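Side-chain contact in hypothetical protein (PDB 2FZF), which is of unknown function but belongs to the rubrerythrin family, whose ferritin-like helical bundles commonly house a di-iron centre: residues A31-R36 / L68-Y73. Residues are numbered along the deposited sequence; the frame is centred on the assembly and turned at random.
Sequences AEIGAR and LLRKLY
Arg70 reaches from helix 63-76 to the end of Ile33 on helix 21-44, and following its side chain shows how late the contact is made. CB lies 8.1 Å from Ile33 CD1, its bond from CA running alongside the neighbouring helix rather than at it. CG stands anti to the carbonyl carbon and beside the backbone N (chi1 -46°), which brings it to 6.6 Å from Ile33 CD1. CD continues the approach, at 5.8 Å from the same methyl. The turn at chi3 (67°) then keeps NE about as far from Ile33 CD1 as CD is, and turns the guanidinium toward the methyl: CZ comes to 5.0 Å of Ile33 CD1, and NH1 alone touches it, at 4.0 Å. The two side chains cross at about a right angle, and the methyl lies oblique to the guanidinium plane. NH1 also forms a salt bridge to Glu66, one turn earlier on its own helix, so its polar partner is intrahelical while Ile33 supplies hydrocarbon.

A second touch lies deeper in the bundle, where Glu32 and Leu69 have the closest CA atoms, 9.1 Å apart. Both CB atoms point across, and Glu32 OE2 ends 4.3 Å from Leu69 CD1. That oxygen is hydrogen-bonded to Tyr124 OH, and with OE1 close to Glu62 OE1 and with His65 and Glu147 touching Glu32, the cluster is consistent with the carboxylate and histidine centre of rubrerythrin relatives. Helix 134-164 covers Leu69 through Met140 and Leu143.

With only 98 Å² buried and apolar carbon meeting polar ends in both pairs, the chemistry implies van der Waals contact between these segments, while the polar bonds of Arg70 and Glu32 are made outside the pair.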
# COMPACT_ATOMS: atom_id res chain seq x y z
N ALA A 31 -11.35 -13.55 9.44
CA ALA A 31 -10.07 -13.37 8.73
C ALA A 31 -9.29 -12.20 9.30
O ALA A 31 -8.08 -12.29 9.51
CB ALA A 31 -10.33 -13.16 7.25
N GLU A 32 -10.00 -11.11 9.55
CA GLU A 32 -9.36 -9.93 10.07
C GLU A 32 -8.86 -10.14 11.50
O GLU A 32 -7.88 -9.54 11.92
CB GLU A 32 -10.34 -8.76 10.03
CG GLU A 32 -9.77 -7.56 9.31
CD GLU A 32 -9.73 -7.71 7.80
OE1 GLU A 32 -8.99 -6.94 7.14
OE2 GLU A 32 -10.45 -8.59 7.26
N ILE A 33 -9.52 -11.01 12.24
CA ILE A 33 -9.09 -11.25 13.59
C ILE A 33 -7.78 -12.00 13.61
O ILE A 33 -6.83 -11.63 14.31
CB ILE A 33 -10.17 -12.03 14.34
CG1 ILE A 33 -11.35 -11.11 14.55
CG2 ILE A 33 -9.63 -12.56 15.65
CD1 ILE A 33 -12.54 -11.74 15.19
N GLY A 34 -7.71 -13.06 12.80
CA GLY A 34 -6.52 -13.87 12.73
C GLY A 34 -5.36 -13.15 12.09
O GLY A 34 -4.20 -13.44 12.39
N ALA A 35 -5.68 -12.23 11.19
CA ALA A 35 -4.68 -11.43 10.49
C ALA A 35 -3.95 -10.57 11.51
O ALA A 35 -2.73 -10.67 11.67
CB ALA A 35 -5.35 -10.57 9.46
N ARG A 36 -4.71 -9.74 12.21
CA ARG A 36 -4.18 -8.85 13.22
C ARG A 36 -3.22 -9.54 14.14
O ARG A 36 -2.15 -9.02 14.44
CB ARG A 36 -5.31 -8.28 14.08
CG ARG A 36 -4.87 -7.11 14.93
CD ARG A 36 -5.75 -6.93 16.17
NE ARG A 36 -5.43 -5.68 16.89
CZ ARG A 36 -4.22 -5.33 17.31
NH1 ARG A 36 -4.05 -4.19 17.95
NH2 ARG A 36 -3.17 -6.11 17.08
N LEU A 68 -14.86 -2.29 12.21
CA LEU A 68 -15.63 -1.74 11.10
C LEU A 68 -16.63 -2.75 10.55
O LEU A 68 -17.77 -2.41 10.23
CB LEU A 68 -14.71 -1.28 9.96
CG LEU A 68 -13.87 -0.01 10.17
CD1 LEU A 68 -13.33 0.46 8.82
CD2 LEU A 68 -14.71 1.10 10.80
N LEU A 69 -16.20 -4.00 10.44
CA LEU A 69 -17.05 -5.05 9.92
C LEU A 69 -18.15 -5.40 10.91
O LEU A 69 -19.29 -5.62 10.51
CB LEU A 69 -16.23 -6.30 9.63
CG LEU A 69 -15.30 -6.32 8.42
CD1 LEU A 69 -14.45 -7.57 8.45
CD2 LEU A 69 -16.11 -6.26 7.16
N ARG A 70 -17.80 -5.44 12.19
CA ARG A 70 -18.75 -5.79 13.24
C ARG A 70 -19.87 -4.76 13.27
O ARG A 70 -21.01 -5.06 13.61
CB ARG A 70 -18.05 -5.85 14.61
CG ARG A 70 -16.73 -6.62 14.58
CD ARG A 70 -16.39 -7.44 15.82
NE ARG A 70 -17.30 -8.57 16.04
CZ ARG A 70 -16.93 -9.75 16.54
NH1 ARG A 70 -15.67 -9.98 16.87
NH2 ARG A 70 -17.85 -10.70 16.74
N LYS A 71 -19.53 -3.53 12.88
CA LYS A 71 -20.50 -2.47 12.85
C LYS A 71 -21.46 -2.71 11.71
O LYS A 71 -22.68 -2.60 11.88
CB LYS A 71 -19.84 -1.11 12.67
CG LYS A 71 -20.87 0.02 12.61
CD LYS A 71 -20.26 1.40 12.67
CE LYS A 71 -21.34 2.45 12.49
NZ LYS A 71 -20.84 3.85 12.60
N LEU A 72 -20.92 -3.04 10.54
CA LEU A 72 -21.76 -3.29 9.38
C LEU A 72 -22.68 -4.47 9.69
O LEU A 72 -23.89 -4.36 9.54
CB LEU A 72 -20.88 -3.60 8.15
CG LEU A 72 -21.45 -3.32 6.74
CD1 LEU A 72 -20.50 -3.88 5.71
CD2 LEU A 72 -22.80 -3.96 6.57
N TYR A 73 -22.11 -5.59 10.13
CA TYR A 73 -22.91 -6.77 10.44
C TYR A 73 -24.04 -6.42 11.39
O TYR A 73 -25.10 -7.02 11.37
CB TYR A 73 -22.02 -7.85 11.04
CG TYR A 73 -22.70 -9.20 11.20
CD1 TYR A 73 -23.76 -9.38 12.11
CD2 TYR A 73 -22.27 -10.31 10.46
CE1 TYR A 73 -24.37 -10.63 12.27
CE2 TYR A 73 -22.87 -11.57 10.61
CZ TYR A 73 -23.91 -11.72 11.52
OH TYR A 73 -24.50 -12.94 11.70